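PDB 5FXU: envelope polyprotein from Puumala orthohantavirus, which forms the Gn part of the hantaviral surface glycoprotein, which with its partner Gc probably serves in attachment to and entry into host cells. Local coordinates for residues V299-N304 and G326-G331; S115-A120 and G303-T308; T58-E63 and G281-K286. One frame throughout, in Å; residues are numbered along the deposited sequence.

Contact 1. Residues V299-N304 and G326-G331; sequences VAFSGN and GIIMEG. With NAG (2-acetamido-2-deoxy-beta-D-glucopyranose), chain C.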
loop_
_atom_site.group_PDB
_atom_site.type_symbol
_atom_site.label_atom_id
_atom_site.label_comp_id
_atom_site.label_asym_id
_atom_site.label_seq_id
_atom_site.Cartn_x
_atom_site.Cartn_y
_atom_site.Cartn_z
ATOM N N VAL A 299 -3.874 7.696 -17.248
ATOM C CA VAL A 299 -3.903 9.116 -17.544
ATOM C C VAL A 299 -2.548 9.721 -17.252
ATOM O O VAL A 299 -2.050 9.677 -16.126
ATOM C CB VAL A 299 -4.976 9.797 -16.707
ATOM C CG1 VAL A 299 -4.958 11.307 -16.902
ATOM C CG2 VAL A 299 -6.339 9.242 -17.099
ATOM N N ALA A 300 -1.954 10.280 -18.290
ATOM C CA ALA A 300 -0.703 10.990 -18.184
ATOM C C ALA A 300 -0.931 12.301 -17.463
ATOM O O ALA A 300 -1.929 12.988 -17.713
ATOM C CB ALA A 300 -0.129 11.264 -19.567
ATOM N N PHE A 301 0.020 12.662 -16.604
ATOM C CA PHE A 301 -0.013 13.937 -15.951
ATOM C C PHE A 301 1.393 14.533 -15.826
ATOM O O PHE A 301 2.407 13.847 -16.008
ATOM C CB PHE A 301 -0.647 13.804 -14.574
ATOM C CG PHE A 301 0.222 13.113 -13.575
ATOM C CD1 PHE A 301 0.191 11.728 -13.449
ATOM C CD2 PHE A 301 1.083 13.840 -12.750
ATOM C CE1 PHE A 301 0.985 11.083 -12.502
ATOM C CE2 PHE A 301 1.883 13.192 -11.819
ATOM C CZ PHE A 301 1.834 11.816 -11.698
ATOM N N SER A 302 1.417 15.818 -15.488
ATOM C CA SER A 302 2.633 16.508 -15.084
ATOM C C SER A 302 2.371 17.281 -13.808
ATOM O O SER A 302 1.225 17.492 -13.410
ATOM C CB SER A 302 3.132 17.451 -16.184
ATOM O OG SER A 302 2.181 18.458 -16.435
ATOM N N GLY A 303 3.453 17.694 -13.178
ATOM C CA GLY A 303 3.393 18.435 -11.959
ATOM C C GLY A 303 3.690 17.509 -10.815
ATOM O O GLY A 303 4.318 16.463 -10.974
ATOM N N ASN A 304 3.200 17.896 -9.655
ATOM C CA ASN A 304 3.566 17.228 -8.431
ATOM C C ASN A 304 2.944 15.848 -8.378
ATOM O O ASN A 304 1.739 15.690 -8.609
ATOM C CB ASN A 304 3.271 18.069 -7.198
ATOM C CG ASN A 304 3.952 19.445 -7.267
ATOM O OD1 ASN A 304 3.578 20.306 -8.079
ATOM N ND2 ASN A 304 4.983 19.634 -6.452
ATOM N N GLY A 326 4.673 9.364 -13.871
ATOM C CA GLY A 326 3.968 10.353 -14.675
ATOM C C GLY A 326 2.642 9.868 -15.239
ATOM O O GLY A 326 2.048 10.544 -16.049
ATOM N N ILE A 327 2.167 8.702 -14.815
ATOM C CA ILE A 327 0.889 8.152 -15.291
ATOM C C ILE A 327 0.065 7.634 -14.107
ATOM O O ILE A 327 0.563 6.844 -13.315
ATOM C CB ILE A 327 1.104 6.967 -16.242
ATOM C CG1 ILE A 327 1.996 7.383 -17.419
ATOM C CG2 ILE A 327 -0.241 6.417 -16.726
ATOM C CD1 ILE A 327 2.422 6.247 -18.320
ATOM N N ILE A 328 -1.192 8.063 -14.012
ATOM C CA ILE A 328 -2.136 7.463 -13.080
ATOM C C ILE A 328 -2.704 6.230 -13.774
ATOM O O ILE A 328 -3.568 6.367 -14.658
ATOM C CB ILE A 328 -3.272 8.427 -12.706
ATOM C CG1 ILE A 328 -2.688 9.702 -12.111
ATOM C CG2 ILE A 328 -4.246 7.755 -11.702
ATOM C CD1 ILE A 328 -3.666 10.841 -12.024
ATOM N N MET A 329 -2.204 5.045 -13.405
ATOM C CA MET A 329 -2.662 3.808 -14.037
ATOM C C MET A 329 -4.158 3.539 -13.720
ATOM O O MET A 329 -4.693 3.963 -12.682
ATOM C CB MET A 329 -1.727 2.610 -13.748
ATOM C CG MET A 329 -1.658 2.194 -12.301
ATOM S SD MET A 329 -0.405 0.912 -12.146
ATOM C CE MET A 329 0.805 1.888 -11.275
ATOM N N GLU A 330 -4.856 2.934 -14.676
ATOM C CA GLU A 330 -6.298 2.725 -14.565
ATOM C C GLU A 330 -6.584 1.856 -13.344
ATOM O O GLU A 330 -6.149 0.715 -13.283
ATOM C CB GLU A 330 -6.827 2.033 -15.825
ATOM C CG GLU A 330 -8.330 1.729 -15.840
ATOM C CD GLU A 330 -9.128 3.009 -15.770
ATOM O OE1 GLU A 330 -9.377 3.637 -16.839
ATOM O OE2 GLU A 330 -9.423 3.429 -14.635
ATOM N N GLY A 331 -7.306 2.410 -12.379
ATOM C CA GLY A 331 -7.781 1.644 -11.228
ATOM C C GLY A 331 -9.295 1.620 -11.022
ATOM O O GLY A 331 -9.767 1.041 -10.029
HETATM C C1 NAG C . 8.134 16.411 -10.843
HETATM C C2 NAG C . 8.062 17.602 -11.789
HETATM C C3 NAG C . 9.153 18.609 -11.453
HETATM C C4 NAG C . 9.304 18.916 -9.954
HETATM C C5 NAG C . 9.126 17.666 -9.072
HETATM C C6 NAG C . 8.921 17.946 -7.583
HETATM C C7 NAG C . 7.389 17.393 -14.146
HETATM C C8 NAG C . 7.822 16.855 -15.471
HETATM N N2 NAG C . 8.267 17.175 -13.164
HETATM O O3 NAG C . 8.884 19.805 -12.186
HETATM O O4 NAG C . 10.649 19.415 -9.859
HETATM O O5 NAG C . 7.992 16.913 -9.522
HETATM O O6 NAG C . 7.568 18.358 -7.351
HETATM O O7 NAG C . 6.319 17.973 -14.014
#
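The F301 ring has G326 CA over one face, 4.2 Å from the ring centroid and 27° off its normal, a CH-pi contact. I328 N sits at the ring edge, in plane, while I327 N and I328 CG1 approach obliquely, CG1 coming to 3.8 Å from F301 CD1. Chi1 of 72° puts CG between the backbone N and the carbonyl carbon, and the ring comes to lie across G326 of the other segment; N117 and M277 also touch it. Alongside the ring, strands 299-302 and 327-329 pair antiparallel. V299 and I328 form a hydrogen-bonded pair, V299 N giving to I328 O (2.9 Å) and I328 N to V299 O (2.8 Å). A300 and I327 form the next, non-hydrogen-bonded pair, with both side chains on the face covered by W62. The pairing closes with F301 N to G326 O at 3.0 Å, nearly straight at 171°. There the carbonyl oxygens of F301 and G326 stand 3.3 Å apart, two acceptors, and W62 NE1 makes a weak hydrogen bond to each. The shared indole N-H would partly offset their repulsion, so the end of the ladder is held by polar bonds and the aromatic cover together.

Contact 2. Residues S115-A120 and G303-T308; sequences SCNQTA and GNPLYT. With NAG (2-acetamido-2-deoxy-beta-D-glucopyranose), chain C.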
loop_
_atom_site.group_PDB
_atom_site.type_symbol
_atom_site.label_atom_id
_atom_site.label_comp_id
_atom_site.label_asym_id
_atom_site.label_seq_id
_atom_site.Cartn_x
_atom_site.Cartn_y
_atom_site.Cartn_z
ATOM N N SER A 115 5.808 7.434 -5.503
ATOM C CA SER A 115 4.822 8.320 -6.064
ATOM C C SER A 115 5.648 9.235 -6.949
ATOM O O SER A 115 6.452 10.012 -6.435
ATOM C CB SER A 115 4.092 9.126 -4.988
ATOM O OG SER A 115 3.364 8.280 -4.130
ATOM N N CYS A 116 5.430 9.146 -8.257
ATOM C CA CYS A 116 6.339 9.711 -9.244
ATOM C C CYS A 116 5.633 10.491 -10.367
ATOM O O CYS A 116 4.536 10.140 -10.800
ATOM C CB CYS A 116 7.085 8.578 -9.915
ATOM S SG CYS A 116 7.919 7.419 -8.829
ATOM N N ASN A 117 6.285 11.530 -10.846
ATOM C CA ASN A 117 5.928 12.142 -12.127
ATOM C C ASN A 117 6.958 11.649 -13.120
ATOM O O ASN A 117 7.701 10.731 -12.798
ATOM C CB ASN A 117 5.800 13.671 -12.011
ATOM C CG ASN A 117 7.110 14.373 -11.677
ATOM O OD1 ASN A 117 8.201 13.815 -11.837
ATOM N ND2 ASN A 117 6.997 15.606 -11.207
ATOM N N GLN A 118 7.031 12.242 -14.311
ATOM C CA GLN A 118 8.032 11.813 -15.309
ATOM C C GLN A 118 9.495 11.877 -14.865
ATOM O O GLN A 118 10.294 11.057 -15.288
ATOM C CB GLN A 118 7.899 12.642 -16.588
ATOM C CG GLN A 118 6.667 12.354 -17.399
ATOM C CD GLN A 118 6.426 13.451 -18.389
ATOM O OE1 GLN A 118 6.132 14.574 -17.991
ATOM N NE2 GLN A 118 6.514 13.140 -19.676
ATOM N N THR A 119 9.838 12.856 -14.039
ATOM C CA THR A 119 11.242 13.154 -13.727
ATOM C C THR A 119 11.660 12.868 -12.288
ATOM O O THR A 119 12.843 12.700 -12.026
ATOM C CB THR A 119 11.563 14.632 -14.049
ATOM O OG1 THR A 119 10.651 15.512 -13.359
ATOM C CG2 THR A 119 11.414 14.875 -15.534
ATOM N N ALA A 120 10.712 12.831 -11.354
ATOM C CA ALA A 120 11.030 12.641 -9.951
ATOM C C ALA A 120 10.078 11.700 -9.215
ATOM O O ALA A 120 8.924 11.583 -9.589
ATOM C CB ALA A 120 11.054 14.000 -9.272
ATOM N N GLY A 303 3.453 17.694 -13.178
ATOM C CA GLY A 303 3.393 18.435 -11.959
ATOM C C GLY A 303 3.690 17.509 -10.815
ATOM O O GLY A 303 4.318 16.463 -10.974
ATOM N N ASN A 304 3.200 17.896 -9.655
ATOM C CA ASN A 304 3.566 17.228 -8.431
ATOM C C ASN A 304 2.944 15.848 -8.378
ATOM O O ASN A 304 1.739 15.690 -8.609
ATOM C CB ASN A 304 3.271 18.069 -7.198
ATOM C CG ASN A 304 3.952 19.445 -7.267
ATOM O OD1 ASN A 304 3.578 20.306 -8.079
ATOM N ND2 ASN A 304 4.983 19.634 -6.452
ATOM N N PRO A 305 3.775 14.828 -8.137
ATOM C CA PRO A 305 3.223 13.492 -7.985
ATOM C C PRO A 305 2.224 13.493 -6.844
ATOM O O PRO A 305 2.430 14.187 -5.851
ATOM C CB PRO A 305 4.444 12.648 -7.659
ATOM C CG PRO A 305 5.450 13.607 -7.130
ATOM C CD PRO A 305 5.227 14.849 -7.925
ATOM N N LEU A 306 1.113 12.813 -7.011
ATOM C CA LEU A 306 0.068 12.839 -6.011
ATOM C C LEU A 306 -0.209 11.421 -5.488
ATOM O O LEU A 306 -0.095 11.168 -4.296
ATOM C CB LEU A 306 -1.176 13.476 -6.597
ATOM C CG LEU A 306 -2.233 13.976 -5.610
ATOM C CD1 LEU A 306 -1.676 15.042 -4.674
ATOM C CD2 LEU A 306 -3.411 14.544 -6.388
ATOM N N TYR A 307 -0.527 10.501 -6.384
ATOM C CA TYR A 307 -0.778 9.104 -6.031
ATOM C C TYR A 307 0.489 8.275 -6.193
ATOM O O TYR A 307 1.443 8.694 -6.824
ATOM C CB TYR A 307 -1.889 8.539 -6.917
ATOM C CG TYR A 307 -3.150 9.374 -6.898
ATOM C CD1 TYR A 307 -3.813 9.618 -5.708
ATOM C CD2 TYR A 307 -3.684 9.908 -8.071
ATOM C CE1 TYR A 307 -4.959 10.385 -5.672
ATOM C CE2 TYR A 307 -4.833 10.677 -8.050
ATOM C CZ TYR A 307 -5.461 10.910 -6.842
ATOM O OH TYR A 307 -6.582 11.690 -6.792
ATOM N N THR A 308 0.466 7.072 -5.648
ATOM C CA THR A 308 1.510 6.110 -5.890
ATOM C C THR A 308 1.514 5.713 -7.366
ATOM O O THR A 308 0.483 5.784 -8.034
ATOM C CB THR A 308 1.347 4.839 -4.990
ATOM O OG1 THR A 308 0.103 4.197 -5.251
ATOM C CG2 THR A 308 1.419 5.192 -3.528
HETATM C C1 NAG C . 8.134 16.411 -10.843
HETATM C C2 NAG C . 8.062 17.602 -11.789
HETATM C C3 NAG C . 9.153 18.609 -11.453
HETATM C C4 NAG C . 9.304 18.916 -9.954
HETATM C C5 NAG C . 9.126 17.666 -9.072
HETATM C C6 NAG C . 8.921 17.946 -7.583
HETATM C C7 NAG C . 7.389 17.393 -14.146
HETATM C C8 NAG C . 7.822 16.855 -15.471
HETATM N N2 NAG C . 8.267 17.175 -13.164
HETATM O O3 NAG C . 8.884 19.805 -12.186
HETATM O O4 NAG C . 10.649 19.415 -9.859
HETATM O O5 NAG C . 7.992 16.913 -9.522
HETATM O O6 NAG C . 7.568 18.358 -7.351
HETATM O O7 NAG C . 6.319 17.973 -14.014
HETATM O O HOH W 1 1.497 9.426 -2.561
HETATM O O HOH W 2 2.212 10.200 -8.903
#
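P305 sets CB against the backbone of S115 and C116, 3.5 Å from S115 O and 3.7 Å from C116 C, with CD turned to the amide of N117. The contact joins the turn after strand 107-116 to the loop between strands 296-302 and 310-313. The N117 amide carries the glycan: ND2 is covalently bound to C1 of the sugar, and its remaining N-H goes to G303 O at 2.8 Å and 172°. The acceptor lies in the amide plane of N117, whereas the donor stands 41° out of the plane of the G303 carbonyl. On the other side of the amide, OD1 accepts from T119 N, closing an Asx turn, and, nearly along the C=O axis, from A120 N at 2.7 Å, the wider Asx motif; the two bonds fix the rotation of the group. The sugar is gripped in turn: its N2 gives to T119 OG1 at 2.9 Å, and G303 N gives to its acetamido O7 at 3.0 Å. At the far end S115 CB meets Y307 O at 3.3 Å, and a water bridges S115 OG and L306 O. The C116-C121 disulfide joins the strands on either side of the turn, 107-116 and 120-130. N117, Q118 and T119 form an N-glycosylation sequon, and bonds at both the amide and the acetamide probably restrict how the first sugar can swing.

Contact 3. Residues T58-E63 and G281-K286; sequences TKWTWE and GKVTGK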
loop_
_atom_site.group_PDB
_atom_site.type_symbol
_atom_site.label_atom_id
_atom_site.label_comp_id
_atom_site.label_asym_id
_atom_site.label_seq_id
_atom_site.Cartn_x
_atom_site.Cartn_y
_atom_site.Cartn_z
ATOM N N THR A 58 7.647 -3.872 -14.791
ATOM C CA THR A 58 7.594 -3.241 -16.073
ATOM C C THR A 58 7.554 -1.757 -15.830
ATOM O O THR A 58 6.651 -1.280 -15.192
ATOM C CB THR A 58 6.362 -3.686 -16.837
ATOM O OG1 THR A 58 6.557 -5.043 -17.202
ATOM C CG2 THR A 58 6.154 -2.823 -18.107
ATOM N N LYS A 59 8.544 -1.039 -16.323
ATOM C CA LYS A 59 8.533 0.422 -16.273
ATOM C C LYS A 59 7.820 1.002 -17.489
ATOM O O LYS A 59 8.221 0.742 -18.585
ATOM C CB LYS A 59 9.955 0.930 -16.243
ATOM C CG LYS A 59 10.071 2.421 -16.109
ATOM C CD LYS A 59 11.522 2.793 -16.177
ATOM C CE LYS A 59 11.678 4.284 -16.135
ATOM N NZ LYS A 59 13.121 4.630 -16.167
ATOM N N TRP A 60 6.800 1.818 -17.265
ATOM C CA TRP A 60 5.958 2.369 -18.286
ATOM C C TRP A 60 5.996 3.888 -18.146
ATOM O O TRP A 60 5.640 4.421 -17.108
ATOM C CB TRP A 60 4.528 1.845 -18.091
ATOM C CG TRP A 60 3.535 2.355 -19.089
ATOM C CD1 TRP A 60 3.771 2.638 -20.413
ATOM C CD2 TRP A 60 2.147 2.632 -18.863
ATOM N NE1 TRP A 60 2.637 3.113 -21.010
ATOM C CE2 TRP A 60 1.615 3.113 -20.091
ATOM C CE3 TRP A 60 1.307 2.537 -17.762
ATOM C CZ2 TRP A 60 0.257 3.476 -20.236
ATOM C CZ3 TRP A 60 -0.021 2.902 -17.899
ATOM C CH2 TRP A 60 -0.536 3.366 -19.131
ATOM N N THR A 61 6.423 4.578 -19.208
ATOM C CA THR A 61 6.715 6.026 -19.177
ATOM C C THR A 61 6.082 6.730 -20.393
ATOM O O THR A 61 5.810 6.097 -21.389
ATOM C CB THR A 61 8.245 6.271 -19.203
ATOM O OG1 THR A 61 8.836 5.569 -20.304
ATOM C CG2 THR A 61 8.871 5.769 -17.966
ATOM N N TRP A 62 5.862 8.032 -20.308
ATOM C CA TRP A 62 5.330 8.785 -21.441
ATOM C C TRP A 62 6.216 9.984 -21.783
ATOM O O TRP A 62 6.873 10.516 -20.892
ATOM C CB TRP A 62 3.891 9.222 -21.159
ATOM C CG TRP A 62 3.702 10.406 -20.237
ATOM C CD1 TRP A 62 3.522 10.373 -18.892
ATOM C CD2 TRP A 62 3.611 11.781 -20.616
ATOM N NE1 TRP A 62 3.370 11.636 -18.403
ATOM C CE2 TRP A 62 3.395 12.522 -19.441
ATOM C CE3 TRP A 62 3.709 12.458 -21.833
ATOM C CZ2 TRP A 62 3.280 13.926 -19.440
ATOM C CZ3 TRP A 62 3.571 13.854 -21.845
ATOM C CH2 TRP A 62 3.354 14.570 -20.654
ATOM N N GLU A 63 6.206 10.383 -23.071
ATOM C CA GLU A 63 6.882 11.578 -23.577
ATOM C C GLU A 63 5.937 12.340 -24.492
ATOM O O GLU A 63 5.159 11.736 -25.202
ATOM C CB GLU A 63 8.138 11.214 -24.384
ATOM C CG GLU A 63 9.138 10.371 -23.613
ATOM C CD GLU A 63 10.510 10.203 -24.287
ATOM O OE1 GLU A 63 10.622 10.244 -25.541
ATOM O OE2 GLU A 63 11.496 10.011 -23.531
ATOM N N GLY A 281 -3.719 13.690 -20.606
ATOM C CA GLY A 281 -4.584 12.865 -21.437
ATOM C C GLY A 281 -4.419 11.376 -21.273
ATOM O O GLY A 281 -3.571 10.929 -20.498
ATOM N N LYS A 282 -5.218 10.620 -22.029
ATOM C CA LYS A 282 -5.209 9.151 -21.976
ATOM C C LYS A 282 -4.003 8.524 -22.677
ATOM O O LYS A 282 -3.639 8.927 -23.774
ATOM C CB LYS A 282 -6.509 8.583 -22.543
ATOM C CG LYS A 282 -7.696 8.973 -21.674
ATOM C CD LYS A 282 -9.054 8.824 -22.356
ATOM C CE LYS A 282 -10.051 9.835 -21.788
ATOM N NZ LYS A 282 -11.457 9.354 -21.894
ATOM N N VAL A 283 -3.394 7.540 -22.021
ATOM C CA VAL A 283 -2.297 6.788 -22.598
ATOM C C VAL A 283 -2.485 5.288 -22.432
ATOM O O VAL A 283 -3.155 4.824 -21.512
ATOM C CB VAL A 283 -0.926 7.223 -22.023
ATOM C CG1 VAL A 283 -0.598 8.645 -22.453
ATOM C CG2 VAL A 283 -0.893 7.102 -20.508
ATOM N N THR A 284 -1.859 4.539 -23.326
ATOM C CA THR A 284 -1.889 3.097 -23.268
ATOM C C THR A 284 -0.480 2.578 -23.395
ATOM O O THR A 284 0.442 3.325 -23.742
ATOM C CB THR A 284 -2.756 2.512 -24.388
ATOM O OG1 THR A 284 -2.255 2.962 -25.664
ATOM C CG2 THR A 284 -4.210 2.947 -24.228
ATOM N N GLY A 285 -0.301 1.299 -23.099
ATOM C CA GLY A 285 1.023 0.704 -23.210
ATOM C C GLY A 285 1.021 -0.790 -23.072
ATOM O O GLY A 285 -0.019 -1.383 -22.810
ATOM N N LYS A 286 2.215 -1.372 -23.223
ATOM C CA LYS A 286 2.407 -2.814 -23.188
ATOM C C LYS A 286 3.092 -3.267 -21.913
ATOM O O LYS A 286 4.233 -2.880 -21.636
ATOM C CB LYS A 286 3.242 -3.243 -24.374
ATOM C CG LYS A 286 2.703 -2.748 -25.709
ATOM C CD LYS A 286 3.725 -2.971 -26.812
ATOM C CE LYS A 286 3.091 -2.734 -28.164
ATOM N NZ LYS A 286 4.133 -2.696 -29.221
#
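W60 packs against V283, T284 and G285, and van der Waals contact carries most of the interface. CG anti to the backbone N (chi1 179°) starts the indole outward from strand 58-63, and the edge from NE1 through CZ2 to CH2 reaches the strand opposite. CZ2 is the leading atom, 3.4 Å from T284 C and 3.6 Å from G285 N, so it is set close against the T284-G285 peptide, without stacking on it. V283 C and T284 N lie at the edge of the indole, in its plane; T284 C and G285 N come in obliquely. Among apolar side chains, V283 CG2 touches W60 CZ2 at 3.8 Å, the two groups crossing obliquely. The methyl CG2 of T58 adds a looser touch, 4.0 Å from K286 O. G285 has no side chain where one would point at the indole, and this lets the ring come so near the backbone.

The hydroxyls of T58 and T284 find their partners outside the pair, in E85 and D294, and no hydrogen bond joins the two segments. W60 and V283 also both touch I327 of strand 327-329.

The strand axes pass 8.4 Å apart at 140°, the spacing of layers packed face to face rather than of strands in one sheet. Strand 281-285 belongs to a three-stranded antiparallel sheet, strand 58-63 to the layer against it. Between these two segments cohesion rests on burial of the indole, while T81 and S83 of strand 79-89, the neighbour of 54-64, add polar bonds across the layers to the carbonyls of T284 and K286.

In the fold
Contact 1 and the 281-286 side of contact 3 share a three-stranded antiparallel sheet, where strand 296-302 lies between 278-285 and 327-329; A300 N probably bonds to G281 O at 2.8 Å. The centres of the two contacts are about 9 Å apart, and I327 CG1 of contact 1 comes to 3.7 Å from W62 CD1 of contact 3. Contact 2 continues the chain of contact 1 through G303 and N304, its centre about 8 Å from that of contact 1, and G326 N probably bonds to C116 O at 3.2 Å. Contacts 2 and 3, whose centres are about 14 Å apart, are joined by a probable bond from Q118 NE2 to W62 O. The glycan on N117 touches contacts 1 and 2.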